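Local coordinates for hypothetical protein PA2201 (Pseudomonas aeruginosa, PDB 2FEF) that is of unknown function but probably acts as an immunity protein against a PoNe-type DNase toxin, at residues B[46-51]-B[80-85]; B[98-103]-B[282-287]; B[109-114]-B[143-148]; B[163-168]-B[186-191]; B[223-228]-B[258-263]. All coordinates share one frame; numbering follows the deposited sequence. Where two conformers were deposited one is given.

Contact 1: residues B[46-51]-B[80-85]; sequences IAALDR and AENAST
The carboxamide of N82 has A48 CB to one side of its plane, the methyl lying 3.9 Å from N82 ND2. A bridging water occupies a different position: it sits much nearer the amide plane, slightly displaced to the side away from A48 CB. The water accepts weakly from N82 ND2 at 2.8 Å and donates, also weakly, to A48 O at 3.4 Å, so the one link between the polar groups of the two segments is indirect. N82 CG stands anti to the carbonyl carbon (chi1 -66°), which carries the amide past L49, the two side chains sliding by each other in opposite directions. L49 supplies the apolar half of the contact through one branch. Its CD2 packs 4.0 Å from N82 CB and 4.1 Å from A83 N, with A83 CB a little farther off. The residues in register are L49 and N82, whose CA atoms are 7.1 Å apart, and the segment axes approach to 9.8 Å with their directions 150° apart: a near-antiparallel helix pair. In the fold, helix 35-54 packs on helix 66-93 here and also touches helix 12-20, whose L16 meets both I46 and L49. Beyond the contact, A80, A83 and S84 touch helix 97-127, while E81 makes salt bridges to R54 and R59 of the third subunit.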
# COMPACT_ATOMS: atom_id res chain seq x y z
N ILE B 46 -0.63 9.04 4.29
CA ILE B 46 -0.50 8.73 5.71
C ILE B 46 -0.43 7.19 5.91
O ILE B 46 0.39 6.70 6.70
CB ILE B 46 -1.68 9.32 6.47
CG1 ILE B 46 -1.59 10.87 6.51
CG2 ILE B 46 -1.74 8.74 7.91
CD1 ILE B 46 -0.59 11.43 7.55
N ALA B 47 -1.31 6.45 5.23
CA ALA B 47 -1.30 4.96 5.29
C ALA B 47 0.03 4.38 4.79
O ALA B 47 0.54 3.43 5.39
CB ALA B 47 -2.48 4.35 4.50
N ALA B 48 0.60 4.95 3.74
CA ALA B 48 1.91 4.50 3.21
C ALA B 48 3.03 4.72 4.25
O ALA B 48 3.89 3.88 4.47
CB ALA B 48 2.22 5.25 1.90
N LEU B 49 3.04 5.89 4.85
CA LEU B 49 4.05 6.22 5.86
C LEU B 49 3.79 5.44 7.12
O LEU B 49 4.74 5.05 7.80
CB LEU B 49 4.03 7.74 6.16
CG LEU B 49 4.57 8.62 5.03
CD1 LEU B 49 4.11 10.05 5.18
CD2 LEU B 49 6.09 8.59 5.02
N ASP B 50 2.53 5.19 7.46
CA ASP B 50 2.26 4.37 8.65
C ASP B 50 2.77 2.93 8.44
O ASP B 50 3.40 2.32 9.34
CB ASP B 50 0.76 4.37 8.99
CG ASP B 50 0.49 3.88 10.39
OD1 ASP B 50 0.73 2.68 10.68
OD2 ASP B 50 -0.02 4.67 11.19
N ARG B 51 2.51 2.39 7.26
CA ARG B 51 2.96 1.05 6.86
C ARG B 51 4.48 0.95 6.96
O ARG B 51 5.06 0.00 7.53
CB ARG B 51 2.49 0.78 5.41
CG ARG B 51 2.93 -0.56 4.78
CD ARG B 51 1.84 -1.14 3.86
NE ARG B 51 0.51 -0.79 4.37
CZ ARG B 51 -0.18 -1.49 5.28
NH1 ARG B 51 0.30 -2.63 5.74
NH2 ARG B 51 -1.36 -1.06 5.69
N ALA B 80 10.85 8.86 2.19
CA ALA B 80 11.22 10.29 2.13
C ALA B 80 10.45 11.00 1.02
O ALA B 80 9.96 12.13 1.21
CB ALA B 80 12.75 10.42 1.91
N GLU B 81 10.30 10.37 -0.14
CA GLU B 81 9.46 10.96 -1.22
C GLU B 81 8.00 11.11 -0.78
O GLU B 81 7.36 12.10 -1.07
CB GLU B 81 9.50 10.09 -2.51
CG GLU B 81 10.87 10.02 -3.20
CD GLU B 81 10.82 9.38 -4.61
OE1 GLU B 81 9.72 9.18 -5.18
OE2 GLU B 81 11.90 9.06 -5.13
N ASN B 82 7.47 10.10 -0.10
CA ASN B 82 6.08 10.17 0.37
C ASN B 82 5.88 11.29 1.37
O ASN B 82 4.81 11.95 1.41
CB ASN B 82 5.67 8.83 1.02
CG ASN B 82 5.62 7.66 0.03
OD1 ASN B 82 5.56 7.81 -1.22
ND2 ASN B 82 5.66 6.46 0.59
N ALA B 83 6.89 11.52 2.22
CA ALA B 83 6.84 12.66 3.14
C ALA B 83 6.91 13.98 2.39
O ALA B 83 6.23 14.93 2.76
CB ALA B 83 7.95 12.60 4.23
N SER B 84 7.72 14.07 1.35
CA SER B 84 7.69 15.27 0.48
C SER B 84 6.29 15.51 -0.17
O SER B 84 5.86 16.65 -0.28
CB SER B 84 8.77 15.18 -0.62
OG SER B 84 10.05 15.46 -0.05
N THR B 85 5.64 14.44 -0.63
CA THR B 85 4.30 14.55 -1.23
C THR B 85 3.30 14.94 -0.17
O THR B 85 2.47 15.80 -0.39
CB THR B 85 3.90 13.27 -2.00
OG1 THR B 85 4.98 12.89 -2.85
CG2 THR B 85 2.66 13.52 -2.82
O HOH W 1 6.52 4.68 2.53

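Contact 2: residues B[98-103]-B[282-287]; sequences AELRSI and GDLVDY
Y287 reaches across a steep helix-helix crossing in this all-alpha fold to lay its phenol end against A98 and R101. The axes of segments 98-103 and 282-287 cross at -83° and come no closer than 11.7 Å, so long side chains must bridge the gap. With CG anti to the backbone N (chi1 171°), the Y287 ring is thrown outward to the first turn of helix 97-127. There its CE1 lies 3.5 Å from A98 N, an oblique approach, and its hydroxyl oxygen OH sits 3.5 Å from A98 CA. The same phenol end touches the aliphatic part of R101, with Y287 OH 3.6 Å from R101 CD.

R101 also has CG anti to its N (chi1 -168°), and its chain stays extended from CG to NE. It crosses the tyrosine at about a right angle and carries its charged end beyond it. R101 NH2 bonds to D160 O and NE weakly to L159 O, so the guanidinium is held by the loop after helix 146-158, although R291 brings a like charge close.

The second point of contact is a leucine pair. Both L100 and L284 place CG beside the backbone N and then extend, and the two side chains meet at about a right angle. L284 also rests on L158, while L100 is backed by A90 and I91 of helix 66-93. A single methyl of L100 does the touching: its CD1 lies 3.7 Å from L284 CD1 and 3.8 Å from L284 CD2.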
# COMPACT_ATOMS: atom_id res chain seq x y z
N ALA B 98 3.03 26.86 10.86
CA ALA B 98 3.48 26.01 11.98
C ALA B 98 3.22 24.52 11.71
O ALA B 98 4.10 23.66 12.00
CB ALA B 98 2.87 26.47 13.33
N GLU B 99 2.04 24.22 11.17
CA GLU B 99 1.69 22.84 10.80
C GLU B 99 2.54 22.29 9.69
O GLU B 99 2.97 21.12 9.73
CB GLU B 99 0.20 22.69 10.47
CG GLU B 99 -0.71 22.77 11.73
CD GLU B 99 -0.66 24.12 12.43
OE1 GLU B 99 -0.87 25.16 11.75
OE2 GLU B 99 -0.41 24.15 13.67
N LEU B 100 2.81 23.13 8.68
CA LEU B 100 3.67 22.71 7.57
C LEU B 100 5.08 22.44 8.09
O LEU B 100 5.72 21.45 7.71
CB LEU B 100 3.73 23.81 6.51
CG LEU B 100 2.47 24.11 5.70
CD1 LEU B 100 2.78 25.21 4.67
CD2 LEU B 100 1.96 22.82 5.03
N ARG B 101 5.55 23.31 8.98
CA ARG B 101 6.90 23.13 9.57
C ARG B 101 7.03 21.78 10.32
O ARG B 101 8.04 21.08 10.20
CB ARG B 101 7.28 24.32 10.46
CG ARG B 101 8.78 24.32 10.87
CD ARG B 101 9.05 25.50 11.83
NE ARG B 101 10.47 25.83 11.90
CZ ARG B 101 11.34 25.21 12.71
NH1 ARG B 101 10.93 24.24 13.52
NH2 ARG B 101 12.61 25.56 12.70
N SER B 102 5.97 21.40 11.04
CA SER B 102 5.94 20.12 11.74
C SER B 102 6.08 18.94 10.78
O SER B 102 6.65 17.91 11.16
CB SER B 102 4.65 20.01 12.58
OG SER B 102 3.56 19.54 11.78
N ILE B 103 5.58 19.06 9.55
CA ILE B 103 5.79 18.05 8.53
C ILE B 103 7.18 18.14 7.95
O ILE B 103 7.87 17.14 7.84
CB ILE B 103 4.72 18.11 7.41
CG1 ILE B 103 3.32 17.98 8.04
CG2 ILE B 103 4.96 17.00 6.31
CD1 ILE B 103 2.15 18.45 7.12
N GLY B 282 2.71 33.88 -0.62
CA GLY B 282 2.82 35.08 0.22
C GLY B 282 2.63 34.82 1.70
O GLY B 282 3.34 35.39 2.52
N ASP B 283 1.68 33.95 2.07
CA ASP B 283 1.41 33.72 3.51
C ASP B 283 2.58 33.04 4.20
O ASP B 283 2.79 33.20 5.41
CB ASP B 283 0.09 32.95 3.77
CG ASP B 283 0.23 31.43 3.58
OD1 ASP B 283 0.27 30.97 2.42
OD2 ASP B 283 0.29 30.71 4.61
N LEU B 284 3.35 32.27 3.43
CA LEU B 284 4.52 31.62 3.98
C LEU B 284 5.71 32.54 4.02
O LEU B 284 6.52 32.46 4.97
CB LEU B 284 4.86 30.32 3.22
CG LEU B 284 3.79 29.24 3.33
CD1 LEU B 284 4.25 27.93 2.67
CD2 LEU B 284 3.46 28.98 4.84
N VAL B 285 5.83 33.42 3.02
CA VAL B 285 6.78 34.53 3.13
C VAL B 285 6.57 35.24 4.46
O VAL B 285 7.51 35.47 5.22
CB VAL B 285 6.69 35.48 1.91
CG1 VAL B 285 7.61 36.73 2.12
CG2 VAL B 285 7.05 34.69 0.61
N ASP B 286 5.31 35.59 4.76
CA ASP B 286 4.99 36.31 5.98
C ASP B 286 5.36 35.50 7.23
O ASP B 286 5.95 36.05 8.16
CB ASP B 286 3.50 36.72 6.00
CG ASP B 286 3.15 37.71 4.88
OD1 ASP B 286 4.07 38.39 4.35
OD2 ASP B 286 1.93 37.84 4.54
N TYR B 287 5.02 34.20 7.21
CA TYR B 287 5.30 33.27 8.30
C TYR B 287 6.79 33.19 8.61
O TYR B 287 7.20 33.33 9.78
CB TYR B 287 4.77 31.85 7.97
CG TYR B 287 5.20 30.79 8.94
CD1 TYR B 287 4.60 30.69 10.19
CD2 TYR B 287 6.24 29.90 8.63
CE1 TYR B 287 5.00 29.71 11.10
CE2 TYR B 287 6.63 28.92 9.54
CZ TYR B 287 6.02 28.86 10.78
OH TYR B 287 6.40 27.88 11.69

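Contact 3: residues B[109-114]-B[143-148]; sequences ALWLDY and TGQYPF
W111 directs the six-membered part of its indole at F148. From W111 CB, CG is set anti to the carbonyl carbon (chi1 -82°), sending the ring system off helix 97-127 toward the start of helix 146-158. On the five-membered ring, NE1 is hydrogen-bonded to S84 OG of helix 66-93, which fixes the rotation of the indole. Farther out, W111 CZ2 makes the closest approach, 3.6 Å from F148 CD1, with F148 CG at 3.7 Å and F148 CB at 3.8 Å. At the tip, W111 CH2 stands over one face of the phenyl ring, 4.1 Å from F148 CG. The ring planes are inclined at 47° and the centroids lie 5.4 Å apart, an oblique pair that is neither a parallel stack nor T-shaped. W111 CH2 also has Q145 NE2 at the indole edge, 4.4 Å away. That amide is committed elsewhere, OE1 to A140 N and NE2 weakly to A138 O. The turn before the helix is pinned by Q145 N donating to T143 OG1 at 3.2 Å, a capping bond. The indole thus fills a buried junction of helices 97-127, 146-158 and 66-93, touching A80 of the last and V172 of helix 165-172.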
# COMPACT_ATOMS: atom_id res chain seq x y z
N ALA B 109 14.23 15.12 7.88
CA ALA B 109 14.88 14.05 8.65
C ALA B 109 14.87 12.75 7.87
O ALA B 109 15.84 12.04 7.86
CB ALA B 109 14.18 13.84 9.97
N LEU B 110 13.75 12.43 7.22
CA LEU B 110 13.69 11.17 6.49
C LEU B 110 14.65 11.17 5.31
O LEU B 110 15.29 10.14 5.05
CB LEU B 110 12.27 10.81 6.06
CG LEU B 110 11.34 10.35 7.20
CD1 LEU B 110 9.90 10.44 6.66
CD2 LEU B 110 11.74 8.92 7.72
N TRP B 111 14.75 12.30 4.58
CA TRP B 111 15.74 12.39 3.50
C TRP B 111 17.20 12.21 3.98
O TRP B 111 17.99 11.48 3.36
CB TRP B 111 15.58 13.71 2.73
CG TRP B 111 14.48 13.68 1.69
CD1 TRP B 111 13.20 14.18 1.81
CD2 TRP B 111 14.56 13.08 0.39
NE1 TRP B 111 12.50 13.95 0.65
CE2 TRP B 111 13.30 13.25 -0.22
CE3 TRP B 111 15.57 12.37 -0.30
CZ2 TRP B 111 13.03 12.79 -1.53
CZ3 TRP B 111 15.31 11.92 -1.59
CH2 TRP B 111 14.03 12.12 -2.19
N LEU B 112 17.53 12.87 5.09
CA LEU B 112 18.84 12.77 5.73
C LEU B 112 19.11 11.34 6.20
O LEU B 112 20.18 10.79 5.90
CB LEU B 112 18.89 13.71 6.93
CG LEU B 112 20.21 13.81 7.65
CD1 LEU B 112 21.30 14.26 6.67
CD2 LEU B 112 20.06 14.78 8.81
N ASP B 113 18.16 10.74 6.94
CA ASP B 113 18.28 9.31 7.36
C ASP B 113 18.43 8.37 6.19
O ASP B 113 19.27 7.45 6.22
CB ASP B 113 17.10 8.87 8.25
CG ASP B 113 17.06 9.64 9.62
OD1 ASP B 113 18.06 10.28 10.03
OD2 ASP B 113 16.04 9.58 10.29
N TYR B 114 17.61 8.56 5.15
CA TYR B 114 17.80 7.79 3.93
C TYR B 114 19.23 7.87 3.43
O TYR B 114 19.85 6.84 3.15
CB TYR B 114 16.79 8.24 2.85
CG TYR B 114 17.14 7.87 1.41
CD1 TYR B 114 17.45 6.56 1.04
CD2 TYR B 114 17.09 8.85 0.39
CE1 TYR B 114 17.77 6.24 -0.29
CE2 TYR B 114 17.39 8.53 -0.93
CZ TYR B 114 17.72 7.24 -1.26
OH TYR B 114 18.01 6.89 -2.58
N THR B 143 19.16 15.01 -12.35
CA THR B 143 18.09 14.21 -12.93
C THR B 143 16.69 14.79 -12.67
O THR B 143 16.56 15.89 -12.13
CB THR B 143 18.11 12.82 -12.34
OG1 THR B 143 17.70 12.89 -10.96
CG2 THR B 143 19.54 12.23 -12.42
N GLY B 144 15.66 14.02 -12.99
CA GLY B 144 14.27 14.38 -12.69
C GLY B 144 13.94 14.52 -11.22
O GLY B 144 12.83 14.91 -10.89
N GLN B 145 14.88 14.17 -10.34
CA GLN B 145 14.67 14.28 -8.90
C GLN B 145 14.73 15.71 -8.41
O GLN B 145 14.36 15.97 -7.27
CB GLN B 145 15.71 13.49 -8.11
CG GLN B 145 15.43 12.00 -7.98
CD GLN B 145 16.46 11.29 -7.11
OE1 GLN B 145 17.63 11.18 -7.48
NE2 GLN B 145 16.02 10.80 -5.94
N TYR B 146 15.24 16.62 -9.24
CA TYR B 146 15.46 18.03 -8.85
C TYR B 146 14.31 18.64 -8.03
O TYR B 146 14.58 19.33 -7.07
CB TYR B 146 15.69 18.90 -10.09
CG TYR B 146 16.19 20.30 -9.81
CD1 TYR B 146 17.58 20.56 -9.68
CD2 TYR B 146 15.31 21.39 -9.75
CE1 TYR B 146 18.06 21.85 -9.45
CE2 TYR B 146 15.78 22.68 -9.51
CZ TYR B 146 17.14 22.91 -9.38
OH TYR B 146 17.60 24.19 -9.15
N PRO B 147 13.04 18.40 -8.40
CA PRO B 147 11.97 19.02 -7.59
C PRO B 147 12.03 18.66 -6.09
O PRO B 147 11.61 19.44 -5.29
CB PRO B 147 10.69 18.47 -8.19
CG PRO B 147 11.05 18.17 -9.64
CD PRO B 147 12.47 17.61 -9.52
N PHE B 148 12.49 17.46 -5.71
CA PHE B 148 12.60 17.17 -4.26
C PHE B 148 13.68 18.00 -3.62
O PHE B 148 13.59 18.36 -2.43
CB PHE B 148 12.93 15.66 -4.00
CG PHE B 148 11.84 14.73 -4.42
CD1 PHE B 148 10.70 14.58 -3.65
CD2 PHE B 148 11.97 13.97 -5.60
CE1 PHE B 148 9.66 13.69 -4.03
CE2 PHE B 148 10.94 13.04 -6.00
CZ PHE B 148 9.79 12.93 -5.22

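Contact 4: residues B[163-168]-B[186-191]; sequences ELIPAL and AAALGL
The backbones run close where I165 and P166 face A188 and L189: the CA atoms of P166 and L189 are 5.6 Å apart, those of I165 and A188 6.3 Å. One segment leads into helix 165-172, while the other closes helix 179-189. G190 breaks the helical course with a positive phi (72°), and L191 N then bonds back to A186 O at 2.9 Å, drawing the chain round at the helix end. The small side chain of A188, a single methyl, is consistent with this close approach. That CB is met by I165 through its beta-branch, with I165 CB and I165 CG2 each 3.7 Å from A188 CB. P166 takes the next place: its ring atom CG lies 3.4 Å from A188 O, over the last turn of the opposing helix. L189 reaches P166 with CD2, 4.0 Å from P166 CA; chi1 (-80°) and chi2 (151°) together bring that branch there. Behind the contact, L164 and L168 face helix 97-127. The side chains that meet are apolar, and the one polar atom involved, A188 O, is met by a proline carbon; the contact therefore probably rests on shape fit and not on directional bonds.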
# COMPACT_ATOMS: atom_id res chain seq x y z
N GLU B 163 18.36 25.92 9.26
CA GLU B 163 19.43 25.22 9.96
C GLU B 163 19.57 23.74 9.55
O GLU B 163 20.59 23.10 9.84
CB GLU B 163 19.26 25.38 11.49
CG GLU B 163 18.39 24.28 12.17
CD GLU B 163 16.89 24.58 12.14
N LEU B 164 18.57 23.19 8.86
CA LEU B 164 18.70 21.83 8.35
C LEU B 164 19.34 21.74 6.95
O LEU B 164 19.78 20.66 6.52
CB LEU B 164 17.34 21.15 8.33
CG LEU B 164 16.55 21.01 9.63
CD1 LEU B 164 15.17 20.42 9.27
CD2 LEU B 164 17.31 20.10 10.62
N ILE B 165 19.42 22.89 6.27
CA ILE B 165 19.88 22.94 4.89
C ILE B 165 21.35 22.46 4.74
O ILE B 165 21.65 21.70 3.81
CB ILE B 165 19.64 24.37 4.26
CG1 ILE B 165 18.13 24.58 4.00
CG2 ILE B 165 20.49 24.55 2.99
CD1 ILE B 165 17.78 26.05 3.63
N PRO B 166 22.27 22.90 5.63
CA PRO B 166 23.64 22.42 5.44
C PRO B 166 23.82 20.92 5.43
O PRO B 166 24.49 20.45 4.53
CB PRO B 166 24.42 23.06 6.61
CG PRO B 166 23.66 24.38 6.82
CD PRO B 166 22.21 23.89 6.73
N ALA B 167 23.24 20.17 6.38
CA ALA B 167 23.38 18.70 6.32
C ALA B 167 22.68 18.11 5.10
O ALA B 167 23.18 17.15 4.49
CB ALA B 167 22.85 18.03 7.58
N LEU B 168 21.52 18.66 4.76
CA LEU B 168 20.83 18.25 3.53
C LEU B 168 21.72 18.40 2.30
O LEU B 168 21.88 17.47 1.53
CB LEU B 168 19.49 19.01 3.34
CG LEU B 168 18.41 18.69 4.38
CD1 LEU B 168 17.27 19.68 4.27
CD2 LEU B 168 17.87 17.26 4.24
N ALA B 186 22.33 29.67 0.13
CA ALA B 186 23.48 30.56 0.33
C ALA B 186 23.65 31.04 1.77
O ALA B 186 24.74 30.92 2.33
CB ALA B 186 23.41 31.75 -0.63
N ALA B 187 22.57 31.56 2.36
CA ALA B 187 22.60 32.09 3.73
C ALA B 187 22.85 30.99 4.72
O ALA B 187 23.60 31.16 5.67
CB ALA B 187 21.29 32.80 4.08
N ALA B 188 22.19 29.84 4.50
CA ALA B 188 22.32 28.69 5.38
C ALA B 188 23.74 28.14 5.46
O ALA B 188 24.21 27.76 6.54
CB ALA B 188 21.35 27.59 4.95
N LEU B 189 24.41 28.11 4.31
CA LEU B 189 25.73 27.50 4.16
C LEU B 189 26.87 28.50 4.27
O LEU B 189 28.04 28.11 4.43
CB LEU B 189 25.82 26.84 2.80
CG LEU B 189 25.16 25.47 2.61
CD1 LEU B 189 24.70 25.31 1.16
CD2 LEU B 189 26.14 24.36 3.01
N GLY B 190 26.54 29.79 4.16
CA GLY B 190 27.53 30.87 4.09
C GLY B 190 28.28 30.88 2.77
O GLY B 190 29.49 31.11 2.71
N LEU B 191 27.55 30.64 1.68
CA LEU B 191 28.13 30.65 0.35
C LEU B 191 28.53 32.05 -0.05
O LEU B 191 27.79 33.01 0.20
CB LEU B 191 27.14 30.10 -0.68
CG LEU B 191 26.79 28.63 -0.60
CD1 LEU B 191 25.83 28.32 -1.75
CD2 LEU B 191 28.04 27.71 -0.64

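Contact 5: residues B[223-228]-B[258-263]; sequences APYLQS and MEVSAL
E259 OE2 is hydrogen-bonded by two phenolic hydroxyls, Y225 OH at 2.6 Å and Y230 OH from the next turn of helix 223-234. Y225 OH is the donor in the first bond; it meets OE2 on the anti side of the carboxylate, 31° out of its plane. Relative to the tyrosine ring, OE2 lies at the edge and in plane, and the ring and carboxylate stand almost perpendicular (88°). The second oxygen is also held, E259 OE1 accepting from V260 N of its own helix at 3.0 Å. This bond is possible because CG of E259 sits between the backbone N and the carbonyl carbon and the chain bends at chi2, curling the carboxylate back over its own backbone. With three hydrogen-bond partners around it, the buried carboxylate would probably be favoured as the anion. The frame is an antiparallel helix pair, directions 157° apart and axes 11.0 Å at closest approach, within the PoNi C-terminal family region. V260 wedges in beside the polar site: its CG2 packs 3.6 Å from Y225 CD2 at the ring edge and 3.9 Å from L226 CD2. The other branch, V260 CG1, lies 4.1 Å from L226 CD1, and L274 of helix 272-275 touches both L226 and V260.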
# COMPACT_ATOMS: atom_id res chain seq x y z
N ALA B 223 8.46 38.92 -11.74
CA ALA B 223 7.06 38.91 -12.16
C ALA B 223 6.84 38.25 -13.55
O ALA B 223 5.94 37.41 -13.68
CB ALA B 223 6.42 40.32 -12.05
N PRO B 224 7.65 38.60 -14.58
CA PRO B 224 7.54 37.88 -15.86
C PRO B 224 7.77 36.36 -15.75
O PRO B 224 7.07 35.59 -16.41
CB PRO B 224 8.62 38.54 -16.73
CG PRO B 224 8.67 39.97 -16.20
CD PRO B 224 8.62 39.71 -14.70
N TYR B 225 8.70 35.96 -14.90
CA TYR B 225 8.95 34.54 -14.60
C TYR B 225 7.71 33.84 -14.05
O TYR B 225 7.35 32.75 -14.53
CB TYR B 225 10.15 34.38 -13.65
CG TYR B 225 10.47 32.93 -13.29
CD1 TYR B 225 11.22 32.14 -14.14
CD2 TYR B 225 10.01 32.37 -12.06
CE1 TYR B 225 11.52 30.80 -13.79
CE2 TYR B 225 10.31 31.05 -11.71
CZ TYR B 225 11.07 30.27 -12.58
OH TYR B 225 11.36 28.95 -12.24
N LEU B 226 7.05 34.44 -13.05
CA LEU B 226 5.81 33.86 -12.51
C LEU B 226 4.69 33.78 -13.56
O LEU B 226 3.93 32.82 -13.57
CB LEU B 226 5.29 34.67 -11.31
CG LEU B 226 5.93 34.43 -9.95
CD1 LEU B 226 5.29 35.31 -8.89
CD2 LEU B 226 5.78 32.94 -9.56
N GLN B 227 4.55 34.82 -14.39
CA GLN B 227 3.51 34.82 -15.41
C GLN B 227 3.74 33.75 -16.47
O GLN B 227 2.82 33.01 -16.80
CB GLN B 227 3.40 36.20 -16.10
CG GLN B 227 2.31 36.29 -17.25
CD GLN B 227 0.90 35.99 -16.77
OE1 GLN B 227 0.61 36.06 -15.58
NE2 GLN B 227 0.01 35.65 -17.71
N SER B 228 4.97 33.67 -16.98
CA SER B 228 5.26 32.80 -18.09
C SER B 228 5.52 31.35 -17.67
O SER B 228 5.05 30.43 -18.34
CB SER B 228 6.43 33.35 -18.91
OG SER B 228 7.68 33.04 -18.32
N MSE B 258 7.82 27.88 -5.47
CA MSE B 258 8.54 27.79 -4.19
C MSE B 258 9.83 28.53 -4.25
O MSE B 258 10.27 29.09 -3.25
CB MSE B 258 8.93 26.31 -3.98
CG MSE B 258 7.75 25.52 -3.70
SE MSE B 258 8.37 23.68 -3.36
CE MSE B 258 6.58 23.08 -2.97
N GLU B 259 10.47 28.52 -5.43
CA GLU B 259 11.73 29.22 -5.61
C GLU B 259 11.56 30.75 -5.47
O GLU B 259 12.31 31.39 -4.73
CB GLU B 259 12.44 28.82 -6.91
CG GLU B 259 11.96 29.37 -8.28
CD GLU B 259 10.59 28.90 -8.72
OE1 GLU B 259 9.62 29.14 -7.96
OE2 GLU B 259 10.44 28.41 -9.86
N VAL B 260 10.59 31.31 -6.18
CA VAL B 260 10.31 32.77 -6.11
C VAL B 260 9.92 33.17 -4.68
O VAL B 260 10.39 34.19 -4.15
CB VAL B 260 9.21 33.19 -7.12
CG1 VAL B 260 8.97 34.73 -7.10
CG2 VAL B 260 9.57 32.75 -8.52
N SER B 261 9.04 32.39 -4.07
CA SER B 261 8.61 32.68 -2.70
C SER B 261 9.80 32.64 -1.73
O SER B 261 9.95 33.56 -0.91
CB SER B 261 7.47 31.74 -2.26
OG SER B 261 6.48 31.66 -3.30
N ALA B 262 10.66 31.61 -1.84
CA ALA B 262 11.83 31.52 -0.96
C ALA B 262 12.81 32.67 -1.22
O ALA B 262 13.40 33.23 -0.29
CB ALA B 262 12.51 30.15 -1.09
N LEU B 263 12.96 33.07 -2.48
CA LEU B 263 13.82 34.23 -2.79
C LEU B 263 13.32 35.51 -2.11
O LEU B 263 14.12 36.33 -1.68
CB LEU B 263 13.99 34.42 -4.32
CG LEU B 263 14.82 33.33 -5.03
CD1 LEU B 263 14.62 33.33 -6.56
CD2 LEU B 263 16.31 33.44 -4.67

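In the fold
Contacts 1 and 3, with centres 13 Å apart, form a continuous block: S84 OG lies 3.0 Å from W111 NE1, and S84 CB lies 3.6 Å from F148 CD1. Contact 3 shares helix 97-127 with contact 2, yet their centres are 20 Å apart. Contact 2 joins the N-terminal family region to the C-terminal helix, and the chain that makes contacts 3, 4 and 5 runs between its two segments. Contact 2 touches contact 5 where V285 CG2 packs 3.5 Å from S261 O. Contact 4 meets contact 3 more loosely, L112 CD1 being 4.1 Å from A167 O. Contacts 1 and 5, about 28 Å apart between centres, lie on opposite sides of the chain's centre.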